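Local atomic coordinates of periplasmic binding protein (Veillonella parvula, PDB entry 4OVK), a protein that probably binds a solute such as an iron chelate or cobalamin, as relatives do, and delivers it to an ABC transporter for uptake. Residues N13-T18 against I146-E151; I34-V37 against W41-I44. All blocks are in the same frame, centred on the assembly; numbering follows the deposited sequence.

Interaction 1: residues N13-T18 against I146-E151; sequences NIKVVT and ILDKPE
Lys15 and Val17 face Ile146 and Asp148 where strand 14-18 passes the C-terminal end of helix 133-147, and the backbones stay 7.2 Å apart at their nearest CA atoms, those of Val17 and Ile146. The Lys15 side chain bridges from the strand to the helix end. Its CG sits between the backbone N and the carbonyl carbon (chi1 66°), and the chain is extended from there on. This carries the ammonium group across to the last turn of the helix. NZ donates to Ile146 O at 2.9 Å. It lies above the plane of that carbonyl, 46° out of it, with a C=O...NZ angle of 120°. The same nitrogen also bonds to Lys145 O and to Lys29 O, so three backbone carbonyls gather round it. Asp148 reaches Lys15 from the opposite direction. Its OD2 makes a salt bridge with Lys15 NZ at 3.1 Å, although the hydrogen bond within it is weak.

The ammonium group, bound to Ile146 O and Lys145 O, would be expected to offset the partial negative charge at this helix end. Asp148 is the first residue to leave the helix, with positive phi, and Lys149 takes the N-cap position of helix 150-170. The contact thus ties the N-terminal two-stranded antiparallel sheet, 14-18 with 24-28, to the turn between two long helices. Beside the ammonium group a loose apolar contact adds to it. Val17 CG1 approaches Ile146 CG1 at 4.5 Å. Met27 and Ile31 touch both Lys15 and Ile146 and fill in beside them.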
loop_
_atom_site.group_PDB
_atom_site.type_symbol
_atom_site.label_atom_id
_atom_site.label_comp_id
_atom_site.label_asym_id
_atom_site.label_seq_id
_atom_site.Cartn_x
_atom_site.Cartn_y
_atom_site.Cartn_z
ATOM N N ASN A 13 -13.900 -17.380 27.855
ATOM C CA ASN A 13 -14.202 -15.984 27.415
ATOM C C ASN A 13 -12.984 -15.160 26.995
ATOM O O ASN A 13 -13.154 -14.118 26.369
ATOM C CB ASN A 13 -14.956 -15.228 28.523
ATOM C CG ASN A 13 -16.460 -15.441 28.468
ATOM O OD1 ASN A 13 -17.000 -15.946 27.478
ATOM N ND2 ASN A 13 -17.149 -15.045 29.534
ATOM N N ILE A 14 -11.777 -15.620 27.334
ATOM C CA ILE A 14 -10.534 -14.867 27.094
ATOM C C ILE A 14 -9.560 -15.639 26.200
ATOM O O ILE A 14 -9.503 -16.856 26.263
ATOM C CB ILE A 14 -9.821 -14.568 28.438
ATOM C CG1 ILE A 14 -10.705 -13.687 29.337
ATOM C CG2 ILE A 14 -8.454 -13.921 28.223
ATOM C CD1 ILE A 14 -11.041 -12.321 28.770
ATOM N N LYS A 15 -8.805 -14.930 25.364
ATOM C CA LYS A 15 -7.669 -15.528 24.653
ATOM C C LYS A 15 -6.441 -14.638 24.754
ATOM O O LYS A 15 -6.552 -13.448 25.045
ATOM C CB LYS A 15 -7.993 -15.787 23.176
ATOM C CG LYS A 15 -8.214 -14.535 22.343
ATOM C CD LYS A 15 -8.690 -14.885 20.942
ATOM C CE LYS A 15 -8.988 -13.644 20.107
ATOM N NZ LYS A 15 -9.852 -13.999 18.947
ATOM N N VAL A 16 -5.278 -15.231 24.495
ATOM C CA VAL A 16 -4.005 -14.535 24.566
ATOM C C VAL A 16 -3.326 -14.591 23.205
ATOM O O VAL A 16 -3.123 -15.666 22.636
ATOM C CB VAL A 16 -3.077 -15.167 25.620
ATOM C CG1 VAL A 16 -1.724 -14.457 25.648
ATOM C CG2 VAL A 16 -3.741 -15.140 26.989
ATOM N N VAL A 17 -2.980 -13.424 22.685
ATOM C CA VAL A 17 -2.328 -13.318 21.403
ATOM C C VAL A 17 -0.984 -12.644 21.615
ATOM O O VAL A 17 -0.872 -11.699 22.392
ATOM C CB VAL A 17 -3.182 -12.504 20.418
ATOM C CG1 VAL A 17 -2.510 -12.464 19.071
ATOM C CG2 VAL A 17 -4.558 -13.134 20.268
ATOM N N THR A 18 0.033 -13.139 20.923
ATOM C CA THR A 18 1.356 -12.543 20.985
ATOM C C THR A 18 1.494 -11.571 19.818
ATOM O O THR A 18 1.326 -11.975 18.671
ATOM C CB THR A 18 2.439 -13.624 20.888
ATOM O OG1 THR A 18 2.229 -14.606 21.913
ATOM C CG2 THR A 18 3.827 -13.011 21.021
ATOM N N ILE A 146 -6.552 -12.662 15.964
ATOM C CA ILE A 146 -7.482 -11.724 16.604
ATOM C C ILE A 146 -8.917 -11.917 16.102
ATOM O O ILE A 146 -9.864 -12.005 16.889
ATOM C CB ILE A 146 -7.021 -10.277 16.389
ATOM C CG1 ILE A 146 -5.733 -10.037 17.188
ATOM C CG2 ILE A 146 -8.121 -9.286 16.783
ATOM C CD1 ILE A 146 -5.022 -8.755 16.854
ATOM N N LEU A 147 -9.055 -12.006 14.786
ATOM C CA LEU A 147 -10.356 -12.086 14.135
ATOM C C LEU A 147 -10.916 -13.504 14.021
ATOM O O LEU A 147 -12.018 -13.674 13.518
ATOM C CB LEU A 147 -10.240 -11.497 12.726
ATOM C CG LEU A 147 -9.902 -10.014 12.663
ATOM C CD1 LEU A 147 -9.441 -9.630 11.261
ATOM C CD2 LEU A 147 -11.125 -9.243 13.099
ATOM N N ASP A 148 -10.163 -14.514 14.471
ATOM C CA ASP A 148 -10.482 -15.923 14.221
ATOM C C ASP A 148 -10.752 -16.197 12.738
ATOM O O ASP A 148 -11.756 -16.823 12.378
ATOM C CB ASP A 148 -11.648 -16.383 15.098
ATOM C CG ASP A 148 -11.235 -16.565 16.536
ATOM O OD1 ASP A 148 -10.349 -17.407 16.789
ATOM O OD2 ASP A 148 -11.786 -15.881 17.417
ATOM N N LYS A 149 -9.842 -15.710 11.891
ATOM C CA LYS A 149 -9.893 -15.967 10.460
ATOM C C LYS A 149 -8.529 -16.482 9.997
ATOM O O LYS A 149 -7.888 -15.864 9.144
ATOM C CB LYS A 149 -10.251 -14.682 9.695
ATOM C CG LYS A 149 -11.625 -14.104 9.986
ATOM C CD LYS A 149 -12.728 -15.039 9.548
ATOM C CE LYS A 149 -14.092 -14.373 9.600
ATOM N NZ LYS A 149 -14.238 -13.309 8.569
ATOM N N PRO A 150 -8.068 -17.609 10.569
ATOM C CA PRO A 150 -6.701 -18.042 10.222
ATOM C C PRO A 150 -6.554 -18.525 8.786
ATOM O O PRO A 150 -5.493 -18.367 8.184
ATOM C CB PRO A 150 -6.419 -19.164 11.238
ATOM C CG PRO A 150 -7.771 -19.666 11.629
ATOM C CD PRO A 150 -8.653 -18.449 11.638
ATOM N N GLU A 151 -7.610 -19.090 8.221
ATOM C CA GLU A 151 -7.541 -19.565 6.849
ATOM C C GLU A 151 -7.394 -18.399 5.873
ATOM O O GLU A 151 -6.551 -18.453 4.991
ATOM C CB GLU A 151 -8.754 -20.424 6.509
ATOM C CG GLU A 151 -8.802 -21.735 7.297
ATOM C CD GLU A 151 -10.042 -22.562 7.005
ATOM O OE1 GLU A 151 -9.977 -23.799 7.156
ATOM O OE2 GLU A 151 -11.082 -21.981 6.632
#

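Interaction 2: residues I34-V37 against W41-I44; sequences IAIV and WTSI
Ile36 holds CG2 anti to its backbone N and CG1 beside that nitrogen (chi1 -53°), and this turns both branches to the first turn of helix 41-49. Trp41 has its CG beside the backbone N (chi1 -74°), which takes the indole away from the strand and leaves CB to make the contact. Ile36 CG2 meets Trp41 CB at 3.7 Å, and the two side chains cross at about a right angle. Ile36 CD1 runs on to Thr42, coming within 4.0 Å of Thr42 CA. The indole packs within its own helix: Ile44 CD1 lies 3.5 Å above the ring plane, over its centre. Leu143 of helix 133-147 touches Trp41 as well.

Strand 34-36, helix 41-49 and strand 55-57 form a beta-alpha-beta unit, and this contact sits at its first strand-to-helix turn. Strand 34-36 is an inner strand of a four-stranded parallel sheet. With Ile36 cut back to an alanine, CG2 and CD1 are gone, and a gap would probably open against Trp41 CB and Thr42, weakening the seating of the helix on the strand.

No direct hydrogen bond is made between the segments; one water bridges them instead, donating to Ile36 O at 2.8 Å and accepting from Thr42 OG1 at 2.7 Å. Each polar atom of these two buried residues so gains a partner beside an otherwise apolar contact.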
loop_
_atom_site.group_PDB
_atom_site.type_symbol
_atom_site.label_atom_id
_atom_site.label_comp_id
_atom_site.label_asym_id
_atom_site.label_seq_id
_atom_site.Cartn_x
_atom_site.Cartn_y
_atom_site.Cartn_z
ATOM N N ILE A 34 -13.102 -3.431 16.582
ATOM C CA ILE A 34 -11.688 -3.151 16.435
ATOM C C ILE A 34 -11.451 -1.711 16.042
ATOM O O ILE A 34 -12.128 -1.180 15.153
ATOM C CB ILE A 34 -11.049 -4.053 15.376
ATOM C CG1 ILE A 34 -11.227 -5.515 15.774
ATOM C CG2 ILE A 34 -9.579 -3.694 15.212
ATOM C CD1 ILE A 34 -11.022 -6.472 14.621
ATOM N N ALA A 35 -10.496 -1.076 16.722
ATOM C CA ALA A 35 -10.041 0.266 16.342
ATOM C C ALA A 35 -8.596 0.186 15.843
ATOM O O ALA A 35 -7.793 -0.599 16.358
ATOM C CB ALA A 35 -10.147 1.237 17.500
ATOM N N ILE A 36 -8.270 1.014 14.847
ATOM C CA ILE A 36 -7.021 0.876 14.123
ATOM C C ILE A 36 -6.317 2.215 13.997
ATOM O O ILE A 36 -6.805 3.118 13.334
ATOM C CB ILE A 36 -7.269 0.262 12.727
ATOM C CG1 ILE A 36 -8.054 -1.038 12.852
ATOM C CG2 ILE A 36 -5.949 0.033 11.992
ATOM C CD1 ILE A 36 -8.960 -1.350 11.704
ATOM N N VAL A 37 -5.160 2.334 14.654
ATOM C CA VAL A 37 -4.353 3.547 14.597
ATOM C C VAL A 37 -3.545 3.680 13.289
ATOM O O VAL A 37 -3.592 4.736 12.650
ATOM C CB VAL A 37 -3.443 3.655 15.844
ATOM C CG1 VAL A 37 -2.357 4.722 15.665
ATOM C CG2 VAL A 37 -4.304 3.929 17.067
ATOM N N TRP A 41 -3.547 0.008 7.830
ATOM C CA TRP A 41 -4.055 -1.206 8.458
ATOM C C TRP A 41 -5.575 -1.301 8.513
ATOM O O TRP A 41 -6.099 -2.372 8.812
ATOM C CB TRP A 41 -3.356 -1.447 9.822
ATOM C CG TRP A 41 -1.962 -1.932 9.539
ATOM C CD1 TRP A 41 -0.874 -1.165 9.202
ATOM C CD2 TRP A 41 -1.537 -3.296 9.434
ATOM N NE1 TRP A 41 0.207 -1.974 8.940
ATOM C CE2 TRP A 41 -0.174 -3.285 9.076
ATOM C CE3 TRP A 41 -2.168 -4.528 9.644
ATOM C CZ2 TRP A 41 0.566 -4.457 8.905
ATOM C CZ3 TRP A 41 -1.428 -5.698 9.465
ATOM C CH2 TRP A 41 -0.079 -5.648 9.089
ATOM N N THR A 42 -6.291 -0.214 8.205
ATOM C CA THR A 42 -7.750 -0.299 8.090
ATOM C C THR A 42 -8.090 -1.182 6.895
ATOM O O THR A 42 -8.858 -2.129 7.003
ATOM C CB THR A 42 -8.412 1.086 8.011
ATOM O OG1 THR A 42 -8.373 1.688 9.303
ATOM C CG2 THR A 42 -9.870 0.989 7.571
ATOM N N SER A 43 -7.455 -0.902 5.760
ATOM C CA SER A 43 -7.659 -1.749 4.582
ATOM C C SER A 43 -7.183 -3.194 4.819
ATOM O O SER A 43 -7.762 -4.141 4.291
ATOM C CB SER A 43 -6.975 -1.119 3.357
ATOM O OG SER A 43 -5.574 -1.150 3.458
ATOM N N ILE A 44 -6.131 -3.372 5.610
ATOM C CA ILE A 44 -5.628 -4.713 5.868
ATOM C C ILE A 44 -6.573 -5.519 6.772
ATOM O O ILE A 44 -6.796 -6.704 6.545
ATOM C CB ILE A 44 -4.173 -4.719 6.395
ATOM C CG1 ILE A 44 -3.245 -4.050 5.363
ATOM C CG2 ILE A 44 -3.730 -6.155 6.643
ATOM C CD1 ILE A 44 -1.840 -3.740 5.862
HETATM O O HOH W 1 -6.490 3.253 10.514
#

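Interactions 1 and 2 lie on the same side of the chain's centre, with their own centres about 16 Å apart. They pack together through Leu147 and Ile34; the 3.2 Å between Leu147 CD2 and Ile34 CD1 is doubtful, because Ile34 has two conformers. Helix 133-147 connects them. Its last turn receives strand 14-18, while Leu147 and Leu143 pack against residues of 34-37 and 41-44. Interaction 1 is peripheral, about 25 Å from the centre of the chain, and partly buried. Interaction 2 is buried and about 13 Å from it. Both are structural packing, and neither is claimed as part of the solute site.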